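Local coordinates for protein chitin deacetylase 1 (Bombyx mori, PDB 5ZNT) that hydrolyses the N-acetamido groups of chitin with the help of a zinc ion, giving chitosan and acetate, at residues N68-K73 against W325-V331; F158-E162 against P202-V208. All coordinates share one frame; numbering follows the deposited sequence.

Interaction 1: N68-K73 against W325-V331; sequences NGCDIK and WREKCSV
The carbonyl oxygen Cys329 O is gripped from both faces of its plane. Asp71 N reaches Cys329 O at 3.0 Å from one face, and Lys73 NZ reaches it from the other at 3.2 Å. Lys73 NZ also donates to Asp71 O at 2.8 Å, weakly to Lys328 O, and to a water within bonding distance of Trp325 O and Glu327 O, so its three protons are shared among four acceptors. Bends at chi2 (-58°) and chi4 (-53°) curl the lysine chain back among these carbonyls. Replacing Lys73 by an alanine is likely to leave Asp71 O and Lys328 O without this donor, Cys329 O with Asp71 N alone of the two, and the water without its donor. Beside this cluster runs the disulfide Cys70–Cys329, with chi3 at -99°. It ties the loop leading into strand 75-78 of the parallel sheet of the CE4 deacetylase domain to the loop that follows helix 316-319. Cys70 SG also lies over the centre of one face of the Arg326 guanidinium, whose NH1 gives Asn68 O a weak bond of 2.9 Å and bonds Lys320 O as well. Asn68 OD1 closes an Asx turn by accepting from Cys70 N, while its ND2 bonds Trp325 O weakly. At the other end Ser330 OG donates to Asp71 OD2 at 3.1 Å, from above the carboxylate plane; Asp71 OD1 is salt-bridged to Lys65.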
loop_
_atom_site.group_PDB
_atom_site.type_symbol
_atom_site.label_atom_id
_atom_site.label_comp_id
_atom_site.label_asym_id
_atom_site.label_seq_id
_atom_site.Cartn_x
_atom_site.Cartn_y
_atom_site.Cartn_z
ATOM N N ASN A 68 -3.629 10.885 -18.016
ATOM C CA ASN A 68 -2.370 11.062 -18.727
ATOM C C ASN A 68 -2.153 10.018 -19.809
ATOM O O ASN A 68 -1.061 9.958 -20.379
ATOM C CB ASN A 68 -1.187 11.034 -17.741
ATOM C CG ASN A 68 -1.079 9.715 -16.995
ATOM O OD1 ASN A 68 -1.872 8.798 -17.206
ATOM N ND2 ASN A 68 -0.086 9.610 -16.123
ATOM N N GLY A 69 -3.142 9.167 -20.073
ATOM C CA GLY A 69 -2.988 8.123 -21.060
ATOM C C GLY A 69 -2.303 6.853 -20.577
ATOM O O GLY A 69 -2.191 5.902 -21.358
ATOM N N CYS A 70 -1.839 6.799 -19.328
ATOM C CA CYS A 70 -1.106 5.633 -18.837
ATOM C C CYS A 70 -2.036 4.663 -18.105
ATOM O O CYS A 70 -3.039 5.066 -17.509
ATOM C CB CYS A 70 0.031 6.062 -17.901
ATOM S SG CYS A 70 1.287 7.163 -18.701
ATOM N N ASP A 71 -1.658 3.377 -18.122
ATOM C CA ASP A 71 -2.412 2.355 -17.404
ATOM C C ASP A 71 -2.535 2.721 -15.927
ATOM O O ASP A 71 -1.599 3.233 -15.318
ATOM C CB ASP A 71 -1.720 0.996 -17.537
ATOM C CG ASP A 71 -1.690 0.496 -18.978
ATOM O OD1 ASP A 71 -2.644 0.749 -19.730
ATOM O OD2 ASP A 71 -0.722 -0.173 -19.340
ATOM N N ILE A 72 -3.712 2.468 -15.356
ATOM C CA ILE A 72 -3.877 2.637 -13.916
ATOM C C ILE A 72 -2.894 1.724 -13.184
ATOM O O ILE A 72 -2.541 0.641 -13.664
ATOM C CB ILE A 72 -5.325 2.355 -13.479
ATOM C CG1 ILE A 72 -5.758 0.932 -13.826
ATOM C CG2 ILE A 72 -6.274 3.337 -14.137
ATOM C CD1 ILE A 72 -7.148 0.606 -13.200
ATOM N N LYS A 73 -2.415 2.184 -12.033
ATOM C CA LYS A 73 -1.395 1.463 -11.280
ATOM C C LYS A 73 -1.871 1.240 -9.853
ATOM O O LYS A 73 -2.545 2.094 -9.270
ATOM C CB LYS A 73 -0.064 2.215 -11.241
ATOM C CG LYS A 73 0.529 2.567 -12.619
ATOM C CD LYS A 73 0.759 1.302 -13.468
ATOM C CE LYS A 73 1.698 1.630 -14.646
ATOM N NZ LYS A 73 1.190 2.815 -15.420
ATOM N N TRP A 325 4.501 10.048 -12.712
ATOM C CA TRP A 325 3.262 9.327 -12.977
ATOM C C TRP A 325 3.235 8.660 -14.349
ATOM O O TRP A 325 2.286 7.917 -14.644
ATOM C CB TRP A 325 2.070 10.268 -12.824
ATOM C CG TRP A 325 1.787 10.661 -11.396
ATOM C CD1 TRP A 325 2.563 10.411 -10.300
ATOM C CD2 TRP A 325 0.642 11.375 -10.920
ATOM N NE1 TRP A 325 1.962 10.922 -9.167
ATOM C CE2 TRP A 325 0.780 11.509 -9.521
ATOM C CE3 TRP A 325 -0.486 11.911 -11.541
ATOM C CZ2 TRP A 325 -0.168 12.153 -8.737
ATOM C CZ3 TRP A 325 -1.422 12.555 -10.761
ATOM C CH2 TRP A 325 -1.253 12.684 -9.376
ATOM N N ARG A 326 4.237 8.900 -15.194
ATOM C CA ARG A 326 4.309 8.287 -16.512
ATOM C C ARG A 326 5.355 7.182 -16.588
ATOM O O ARG A 326 5.535 6.601 -17.660
ATOM C CB ARG A 326 4.607 9.352 -17.583
ATOM C CG ARG A 326 3.703 10.583 -17.533
ATOM C CD ARG A 326 3.915 11.490 -18.746
ATOM N NE ARG A 326 3.774 10.692 -19.953
ATOM C CZ ARG A 326 2.644 10.578 -20.643
ATOM N NH1 ARG A 326 1.558 11.256 -20.267
ATOM N NH2 ARG A 326 2.611 9.794 -21.715
ATOM N N GLU A 327 6.066 6.888 -15.495
ATOM C CA GLU A 327 7.002 5.761 -15.504
ATOM C C GLU A 327 6.240 4.476 -15.807
ATOM O O GLU A 327 5.145 4.246 -15.271
ATOM C CB GLU A 327 7.745 5.636 -14.168
ATOM C CG GLU A 327 8.560 6.868 -13.752
ATOM C CD GLU A 327 9.012 6.804 -12.285
ATOM O OE1 GLU A 327 8.927 5.709 -11.684
ATOM O OE2 GLU A 327 9.436 7.847 -11.727
ATOM N N LYS A 328 6.797 3.662 -16.698
ATOM C CA LYS A 328 6.144 2.440 -17.151
ATOM C C LYS A 328 4.689 2.730 -17.513
ATOM O O LYS A 328 3.748 2.113 -17.011
ATOM C CB LYS A 328 6.270 1.332 -16.100
ATOM C CG LYS A 328 7.716 0.918 -15.865
ATOM C CD LYS A 328 7.827 -0.243 -14.903
ATOM C CE LYS A 328 8.659 0.129 -13.694
ATOM N NZ LYS A 328 9.023 -1.087 -12.913
ATOM N N CYS A 329 4.542 3.704 -18.419
ATOM C CA CYS A 329 3.237 4.240 -18.776
ATOM C C CYS A 329 2.285 3.136 -19.213
ATOM O O CYS A 329 1.236 2.914 -18.594
ATOM C CB CYS A 329 3.387 5.293 -19.883
ATOM S SG CYS A 329 1.835 6.090 -20.356
ATOM N N SER A 330 2.628 2.440 -20.287
ATOM C CA SER A 330 1.748 1.432 -20.868
ATOM C C SER A 330 2.641 0.298 -21.372
ATOM O O SER A 330 2.905 0.159 -22.569
ATOM C CB SER A 330 0.883 2.014 -21.979
ATOM O OG SER A 330 -0.337 1.297 -22.060
ATOM N N VAL A 331 3.117 -0.514 -20.428
ATOM C CA VAL A 331 4.119 -1.521 -20.736
ATOM C C VAL A 331 3.472 -2.679 -21.476
ATOM O O VAL A 331 2.440 -3.219 -21.052
ATOM C CB VAL A 331 4.810 -1.995 -19.449
ATOM C CG1 VAL A 331 5.814 -3.108 -19.751
ATOM C CG2 VAL A 331 5.500 -0.823 -18.789
HETATM O O HOH W 1 2.531 5.162 -14.620
#

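Interaction 2: F158-E162 against P202-V208; sequences FTMME and PTRSHAV
Phe158 meets His206 with its CB and Pro202 with its ring, two residues of the loop that leads into strand 209-214, and so joins helix 154-163 of the CE4 deacetylase domain to the approach to a mixed sheet. Phe158 CB sits over the centre of the His206 imidazole, a CH-pi contact 3.5 Å from the ring centroid. The phenyl ring in turn receives Pro202 CG over one face, 4.0 Å from its centroid and offset toward the rim. Val208 CB meets the edge of that ring near its plane, and the valine's CG1 branch extends to Met161 CE at 3.8 Å. One turn along the helix from Phe158, Glu162 stretches out, CG anti to the backbone N (chi1 -176°), and Glu162 OE1 accepts from Ala207 N in a nearly straight bond of 3.0 Å, the N-H coming from well above the carboxylate plane. Ala207, centre of an inverse gamma turn, also rests its CB against Glu162 CD.

Farther out, Asn155, one turn back on the same helix, positions the loop: its OD1 accepts from His206 NE2 and from the amides of Thr203 and Arg204, and its carbonyl takes the Thr159 hydroxyl. A water spans Thr159 OG1 and, weakly, Arg204 NH2. Another lies in the plane of the imidazole at its edge, 2.7 Å from His206 ND1, and donates to Glu162 OE1.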
loop_
_atom_site.group_PDB
_atom_site.type_symbol
_atom_site.label_atom_id
_atom_site.label_comp_id
_atom_site.label_asym_id
_atom_site.label_seq_id
_atom_site.Cartn_x
_atom_site.Cartn_y
_atom_site.Cartn_z
ATOM N N PHE A 158 9.370 2.123 13.352
ATOM C CA PHE A 158 9.839 3.263 12.585
ATOM C C PHE A 158 11.330 3.484 12.754
ATOM O O PHE A 158 11.983 3.926 11.805
ATOM C CB PHE A 158 9.012 4.505 12.962
ATOM C CG PHE A 158 7.607 4.426 12.461
ATOM C CD1 PHE A 158 6.669 3.641 13.111
ATOM C CD2 PHE A 158 7.248 5.053 11.271
ATOM C CE1 PHE A 158 5.387 3.517 12.624
ATOM C CE2 PHE A 158 5.965 4.932 10.773
ATOM C CZ PHE A 158 5.033 4.175 11.452
ATOM N N THR A 159 11.898 3.160 13.927
ATOM C CA THR A 159 13.353 3.124 14.033
ATOM C C THR A 159 13.941 2.158 13.003
ATOM O O THR A 159 14.879 2.498 12.275
ATOM C CB THR A 159 13.776 2.726 15.452
ATOM O OG1 THR A 159 13.242 3.668 16.397
ATOM C CG2 THR A 159 15.310 2.702 15.565
ATOM N N MET A 160 13.372 0.955 12.912
ATOM C CA MET A 160 13.824 0.016 11.886
ATOM C C MET A 160 13.725 0.642 10.501
ATOM O O MET A 160 14.676 0.593 9.713
ATOM C CB MET A 160 13.003 -1.279 11.954
ATOM C CG MET A 160 13.382 -2.324 10.879
ATOM S SD MET A 160 12.618 -2.022 9.262
ATOM C CE MET A 160 10.896 -2.384 9.586
ATOM N N MET A 161 12.577 1.229 10.179
ATOM C CA MET A 161 12.377 1.682 8.803
ATOM C C MET A 161 13.355 2.782 8.441
ATOM O O MET A 161 13.831 2.850 7.298
ATOM C CB MET A 161 10.933 2.144 8.612
ATOM C CG MET A 161 9.952 0.978 8.692
ATOM S SD MET A 161 8.255 1.472 8.416
ATOM C CE MET A 161 8.357 2.093 6.740
ATOM N N GLU A 162 13.694 3.640 9.401
ATOM C CA GLU A 162 14.685 4.667 9.105
ATOM C C GLU A 162 16.066 4.049 8.918
ATOM O O GLU A 162 16.769 4.370 7.957
ATOM C CB GLU A 162 14.704 5.740 10.198
ATOM C CG GLU A 162 15.670 6.869 9.851
ATOM C CD GLU A 162 15.562 8.099 10.758
ATOM O OE1 GLU A 162 14.607 8.209 11.566
ATOM O OE2 GLU A 162 16.462 8.957 10.647
ATOM N N PRO A 202 4.080 5.288 17.054
ATOM C CA PRO A 202 5.330 6.003 17.318
ATOM C C PRO A 202 5.072 7.321 18.034
ATOM O O PRO A 202 4.021 7.945 17.876
ATOM C CB PRO A 202 5.913 6.244 15.918
ATOM C CG PRO A 202 4.727 6.206 15.011
ATOM C CD PRO A 202 3.828 5.152 15.607
ATOM N N THR A 203 6.053 7.739 18.826
ATOM C CA THR A 203 5.997 9.012 19.523
ATOM C C THR A 203 7.176 9.910 19.235
ATOM O O THR A 203 7.040 11.130 19.371
ATOM C CB THR A 203 5.928 8.802 21.041
ATOM O OG1 THR A 203 7.064 8.035 21.450
ATOM C CG2 THR A 203 4.666 8.091 21.424
ATOM N N ARG A 204 8.325 9.355 18.849
ATOM C CA ARG A 204 9.498 10.161 18.565
ATOM C C ARG A 204 9.525 10.556 17.087
ATOM O O ARG A 204 8.668 10.155 16.292
ATOM C CB ARG A 204 10.767 9.410 18.970
ATOM C CG ARG A 204 10.797 9.005 20.440
ATOM C CD ARG A 204 12.186 8.545 20.880
ATOM N NE ARG A 204 12.598 7.333 20.179
ATOM C CZ ARG A 204 12.309 6.097 20.586
ATOM N NH1 ARG A 204 11.604 5.908 21.699
ATOM N NH2 ARG A 204 12.720 5.050 19.874
ATOM N N SER A 205 10.525 11.354 16.722
ATOM C CA SER A 205 10.716 11.783 15.345
ATOM C C SER A 205 11.365 10.666 14.539
ATOM O O SER A 205 12.364 10.079 14.968
ATOM C CB SER A 205 11.590 13.039 15.276
ATOM O OG SER A 205 10.941 14.119 15.912
ATOM N N HIS A 206 10.801 10.392 13.365
ATOM C CA HIS A 206 11.318 9.370 12.468
ATOM C C HIS A 206 11.241 9.911 11.052
ATOM O O HIS A 206 10.212 10.476 10.659
ATOM C CB HIS A 206 10.516 8.067 12.579
ATOM C CG HIS A 206 10.483 7.473 13.953
ATOM N ND1 HIS A 206 11.527 6.736 14.476
ATOM C CD2 HIS A 206 9.509 7.461 14.894
ATOM C CE1 HIS A 206 11.204 6.311 15.685
ATOM N NE2 HIS A 206 9.982 6.734 15.961
ATOM N N ALA A 207 12.325 9.741 10.293
ATOM C CA ALA A 207 12.406 10.219 8.912
ATOM C C ALA A 207 11.742 9.223 7.959
ATOM O O ALA A 207 12.381 8.619 7.096
ATOM C CB ALA A 207 13.859 10.459 8.522
ATOM N N VAL A 208 10.427 9.071 8.131
ATOM C CA VAL A 208 9.627 8.083 7.411
ATOM C C VAL A 208 8.313 8.738 7.029
ATOM O O VAL A 208 7.705 9.443 7.840
ATOM C CB VAL A 208 9.341 6.827 8.271
ATOM C CG1 VAL A 208 8.540 5.797 7.466
ATOM C CG2 VAL A 208 10.656 6.208 8.816
HETATM O O HOH W 2 12.820 2.345 18.886
HETATM O O HOH W 3 14.111 6.734 13.619
#

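Both contacts are partly buried, each with its centre about 18 Å from the centre of the chain; their own centres are 32 Å apart and their nearest atoms about 18 Å. In sequence, the residues of interaction 2 all fall between the two segments of interaction 1. Interaction 1 joins two irregular loops through a covalent bond, backbone carbonyls and a lysine; interaction 2 sets a helix against a loop mainly by ring and aliphatic packing, with one direct hydrogen bond and waters at its polar side. They serve different elements: 68-73 leads into the parallel sheet, 202-208 into the mixed one. Interaction 1 lies well away from the zinc site, whereas Met161 of interaction 2 is about 11 Å, side chain to side chain, from zinc-binding His101.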